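Local coordinates for telomerase reverse transcriptase (Candida tropicalis MYA-3404, PDB 6ZD1), which probably extends chromosome ends as the reverse transcriptase of telomerase, adding deoxynucleotides as telomeric repeats copied from a template within its RNA component, at residues A[678-681]-A[682-686]; A[609-612]-A[613-617]. All blocks are in the same frame, centred on the assembly; numbering follows the deposited sequence.

Contact 1 of 2, residues A[678-681]-A[682-686]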
loop_
_atom_site.group_PDB
_atom_site.type_symbol
_atom_site.label_atom_id
_atom_site.label_comp_id
_atom_site.label_asym_id
_atom_site.label_seq_id
_atom_site.Cartn_x
_atom_site.Cartn_y
_atom_site.Cartn_z
ATOM N N LYS A 678 9.953 13.036 -9.832
ATOM C CA LYS A 678 10.369 14.094 -10.747
ATOM C C LYS A 678 10.888 13.510 -12.053
ATOM O O LYS A 678 10.522 13.969 -13.141
ATOM C CB LYS A 678 11.442 14.966 -10.095
ATOM C CG LYS A 678 10.987 15.685 -8.839
ATOM C CD LYS A 678 12.137 16.474 -8.240
ATOM C CE LYS A 678 11.710 17.222 -6.993
ATOM N NZ LYS A 678 12.853 18.008 -6.448
ATOM N N ILE A 679 11.727 12.478 -11.964
ATOM C CA ILE A 679 12.282 11.873 -13.171
ATOM C C ILE A 679 11.179 11.230 -14.003
ATOM O O ILE A 679 11.131 11.395 -15.228
ATOM C CB ILE A 679 13.376 10.861 -12.796
ATOM C CG1 ILE A 679 14.509 11.581 -12.060
ATOM C CG2 ILE A 679 13.888 10.144 -14.036
ATOM C CD1 ILE A 679 15.594 10.665 -11.551
ATOM N N THR A 680 10.265 10.505 -13.350
ATOM C CA THR A 680 9.163 9.878 -14.078
ATOM C C THR A 680 8.262 10.921 -14.732
ATOM O O THR A 680 7.840 10.755 -15.883
ATOM C CB THR A 680 8.359 8.981 -13.142
ATOM O OG1 THR A 680 9.221 7.974 -12.598
ATOM C CG2 THR A 680 7.228 8.311 -13.898
ATOM N N ILE A 681 7.959 12.007 -14.018
ATOM C CA ILE A 681 7.116 13.052 -14.587
ATOM C C ILE A 681 7.824 13.729 -15.755
ATOM O O ILE A 681 7.211 14.001 -16.795
ATOM C CB ILE A 681 6.717 14.054 -13.489
ATOM C CG1 ILE A 681 5.807 13.360 -12.473
ATOM C CG2 ILE A 681 6.050 15.288 -14.085
ATOM C CD1 ILE A 681 5.284 14.263 -11.390
ATOM N N THR A 682 9.128 13.980 -15.613
ATOM C CA THR A 682 9.907 14.560 -16.702
ATOM C C THR A 682 9.856 13.679 -17.942
ATOM O O THR A 682 9.583 14.158 -19.050
ATOM C CB THR A 682 11.359 14.750 -16.260
ATOM O OG1 THR A 682 11.400 15.535 -15.063
ATOM C CG2 THR A 682 12.164 15.437 -17.349
ATOM N N LYS A 683 10.117 12.381 -17.772
ATOM C CA LYS A 683 10.100 11.461 -18.905
ATOM C C LYS A 683 8.708 11.379 -19.522
ATOM O O LYS A 683 8.554 11.477 -20.745
ATOM C CB LYS A 683 10.580 10.080 -18.452
ATOM C CG LYS A 683 11.065 9.169 -19.569
ATOM C CD LYS A 683 9.952 8.267 -20.080
ATOM C CE LYS A 683 10.451 7.367 -21.200
ATOM N NZ LYS A 683 11.004 8.161 -22.340
ATOM N N SER A 684 7.678 11.252 -18.682
ATOM C CA SER A 684 6.306 11.110 -19.158
ATOM C C SER A 684 5.789 12.360 -19.860
ATOM O O SER A 684 4.738 12.299 -20.509
ATOM C CB SER A 684 5.375 10.769 -17.989
ATOM O OG SER A 684 5.714 9.524 -17.399
ATOM N N LEU A 685 6.469 13.496 -19.715
ATOM C CA LEU A 685 6.070 14.721 -20.390
ATOM C C LEU A 685 6.943 15.034 -21.599
ATOM O O LEU A 685 6.926 16.168 -22.087
ATOM C CB LEU A 685 6.082 15.894 -19.413
ATOM C CG LEU A 685 5.040 15.838 -18.299
ATOM C CD1 LEU A 685 5.209 17.029 -17.376
ATOM C CD2 LEU A 685 3.624 15.790 -18.868
ATOM N N ALA A 686 7.701 14.053 -22.095
ATOM C CA ALA A 686 8.532 14.288 -23.272
ATOM C C ALA A 686 7.699 14.721 -24.473
ATOM O O ALA A 686 8.172 15.509 -25.300
ATOM C CB ALA A 686 9.340 13.033 -23.611
#
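Thr682 and Ser684 bring their hydroxyls back onto the carbonyls of Lys678 and Thr680 in the preceding turn, because in each the oxygen lies beside its own backbone N and anti to the carbonyl carbon (chi1 -55° and -63°). Thr682 OG1 thereby donates to Lys678 O at 2.6 Å, and Ser684 OG to Thr680 O at 2.9 Å. Both carbonyls also keep their ordinary helical partner: Thr682 N lies 2.8 Å from Lys678 O, and Ser684 N is equally near Thr680 O. Each oxygen is thus gripped twice by one residue, with amide and hydroxyl arriving from opposite faces of the carbonyl plane; Thr682 OG1 stands 39° above it. The double grip fixes the rotation of both hydroxyl side chains and tucks their polar ends against the helix. Between these two pairs, Lys683 N closes the turn on Ile679 O. One residue beyond Ser684 the grip slackens, since the bond from Leu685 N to Ile681 O, 3.1 Å long, is weak. Here apolar packing joins in: Ile681 and Leu685 run side by side and point the same way, with the CG2 branch of Ile681 3.8 Å from Leu685 CD1. Leu685 CG also rests against Ile681 O. Thr682 OG1 has a second hydrogen-bond partner in Tyr699 OH, while Lys678 NZ reaches the carbonyls of Tyr699 and Leu701. The contact lies at the C-terminal part of helix 670-684. Both Ile681 and Leu685 pack on Phe624 of helix 609-637; Ile681 also meets Ile653 of helix 642-664 and Leu698 of helix 692-699, and Leu685 meets Phe645 and Ile695 of the same two helices.

Contact 2 of 2, residues A[609-612]-A[613-617]; sequences LETI and RENVD
Leu609 and Arg613 meet through the first in a run of four backbone hydrogen bonds, with Arg613 N 2.7 Å from Leu609 O. Glu614 N to Glu610 O, Asn615 N to Thr611 O and Val616 N to Ile612 O continue the series; the last is nearly straight, at 175°. The side chains make no hydrogen bond across this stretch. Asn615 lies alongside Thr611, pointing the same way, but the placement of its amide is doubtful, since ND2 comes implausibly close to Thr611 O. Thr611 OG1 bonds to Asn307 O and Ser608 OG. The Glu614 chain passes Glu610 O, CG approaching to 3.2 Å, and its extended form beyond CG carries the carboxylate on to Ser308 OG and Asn310 N. Charge pairing occurs one turn later, where Arg613 NE is 3.1 Å from Asp617 OD2. This salt bridge is purely electrostatic, since the oxygen lies well out of the guanidinium plane. Arg613 CG anti to the backbone N (chi1 163°), followed by a bend at chi2, leads the chain there. Val616 CG2 lies 3.4 Å from Ile612 O; the apolar packing is with other helices, Ile612 on Phe660 and Val616 on Thr656 of helix 642-664, and Val616 also on Ile677 of helix 670-684. The arrangement is regular alpha-helical i to i+4 hydrogen bonding with an i to i+4 ion pair, forming the opening turns of helix 609-637 in the C-terminal helical bundle, which probably corresponds to the thumb of telomerase reverse transcriptases.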
loop_
_atom_site.group_PDB
_atom_site.type_symbol
_atom_site.label_atom_id
_atom_site.label_comp_id
_atom_site.label_asym_id
_atom_site.label_seq_id
_atom_site.Cartn_x
_atom_site.Cartn_y
_atom_site.Cartn_z
ATOM N N LEU A 609 12.057 -0.629 -1.912
ATOM C CA LEU A 609 11.846 0.718 -2.433
ATOM C C LEU A 609 11.742 0.720 -3.952
ATOM O O LEU A 609 10.944 1.473 -4.522
ATOM C CB LEU A 609 12.970 1.646 -1.980
ATOM C CG LEU A 609 12.727 2.400 -0.676
ATOM C CD1 LEU A 609 13.745 3.517 -0.508
ATOM C CD2 LEU A 609 11.310 2.947 -0.635
ATOM N N GLU A 610 12.542 -0.114 -4.627
ATOM C CA GLU A 610 12.452 -0.188 -6.081
ATOM C C GLU A 610 11.081 -0.676 -6.521
ATOM O O GLU A 610 10.568 -0.240 -7.558
ATOM C CB GLU A 610 13.537 -1.113 -6.645
ATOM C CG GLU A 610 14.962 -0.739 -6.274
ATOM C CD GLU A 610 15.448 -1.453 -5.025
ATOM O OE1 GLU A 610 16.501 -1.055 -4.482
ATOM O OE2 GLU A 610 14.779 -2.415 -4.589
ATOM N N THR A 611 10.470 -1.566 -5.734
ATOM C CA THR A 611 9.113 -2.010 -6.028
ATOM C C THR A 611 8.101 -0.914 -5.724
ATOM O O THR A 611 7.175 -0.683 -6.511
ATOM C CB THR A 611 8.792 -3.277 -5.236
ATOM O OG1 THR A 611 9.589 -4.360 -5.731
ATOM C CG2 THR A 611 7.316 -3.632 -5.367
ATOM N N ILE A 612 8.263 -0.220 -4.593
ATOM C CA ILE A 612 7.383 0.907 -4.294
ATOM C C ILE A 612 7.491 1.956 -5.389
ATOM O O ILE A 612 6.482 2.461 -5.894
ATOM C CB ILE A 612 7.715 1.509 -2.918
ATOM C CG1 ILE A 612 7.316 0.551 -1.802
ATOM C CG2 ILE A 612 7.007 2.844 -2.743
ATOM C CD1 ILE A 612 7.673 1.061 -0.428
ATOM N N ARG A 613 8.720 2.268 -5.799
ATOM C CA ARG A 613 8.925 3.307 -6.798
ATOM C C ARG A 613 8.288 2.917 -8.124
ATOM O O ARG A 613 7.502 3.685 -8.695
ATOM C CB ARG A 613 10.421 3.570 -6.957
ATOM C CG ARG A 613 10.801 4.321 -8.208
ATOM C CD ARG A 613 11.591 3.427 -9.139
ATOM N NE ARG A 613 12.211 4.190 -10.214
ATOM C CZ ARG A 613 13.122 3.696 -11.044
ATOM N NH1 ARG A 613 13.517 2.437 -10.919
ATOM N NH2 ARG A 613 13.639 4.463 -11.995
ATOM N N GLU A 614 8.560 1.696 -8.596
ATOM C CA GLU A 614 8.029 1.266 -9.887
ATOM C C GLU A 614 6.505 1.210 -9.884
ATOM O O GLU A 614 5.874 1.458 -10.919
ATOM C CB GLU A 614 8.625 -0.089 -10.276
ATOM C CG GLU A 614 10.096 -0.007 -10.676
ATOM C CD GLU A 614 10.725 -1.368 -10.903
ATOM O OE1 GLU A 614 9.974 -2.363 -11.030
ATOM O OE2 GLU A 614 11.972 -1.444 -10.950
ATOM N N ASN A 615 5.894 0.912 -8.737
ATOM C CA ASN A 615 4.435 0.930 -8.661
ATOM C C ASN A 615 3.905 2.347 -8.803
ATOM O O ASN A 615 2.938 2.591 -9.535
ATOM C CB ASN A 615 3.971 0.312 -7.345
ATOM C CG ASN A 615 4.272 -1.162 -7.270
ATOM O OD1 ASN A 615 4.006 -1.913 -8.212
ATOM N ND2 ASN A 615 4.849 -1.589 -6.155
ATOM N N VAL A 616 4.514 3.293 -8.088
ATOM C CA VAL A 616 4.181 4.696 -8.286
ATOM C C VAL A 616 4.421 5.093 -9.737
ATOM O O VAL A 616 3.586 5.760 -10.360
ATOM C CB VAL A 616 4.987 5.564 -7.304
ATOM C CG1 VAL A 616 4.812 7.037 -7.619
ATOM C CG2 VAL A 616 4.558 5.255 -5.872
ATOM N N ASP A 617 5.537 4.640 -10.317
ATOM C CA ASP A 617 5.817 4.941 -11.718
ATOM C C ASP A 617 4.763 4.333 -12.635
ATOM O O ASP A 617 4.361 4.952 -13.627
ATOM C CB ASP A 617 7.212 4.440 -12.099
ATOM C CG ASP A 617 8.322 5.194 -11.387
ATOM O OD1 ASP A 617 8.016 6.167 -10.659
ATOM O OD2 ASP A 617 9.502 4.814 -11.558
#

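Overall arrangement
Both contacts are single helical stretches within the C-terminal bundle, 15 Å apart between centres, and their helices, 609-637 and 670-684, pack on each other and on helix 642-664. Contact 2 opens its helix and lies about 11 Å from the chain centre; contact 1 falls late in its helix, at about 23 Å. Each has two buried residues, but only contact 1 includes exposed touching residues. Hydroxyls reinforce carbonyls in contact 1, whereas Thr611 and Glu614 in contact 2 bond to residues outside it and Arg613 pairs with Asp617 by charge. Thr680 OG1, bonded chiefly to Cys676 O, also links the two contacts through a weak hydrogen bond to Asp617 OD1 at 2.9 Å.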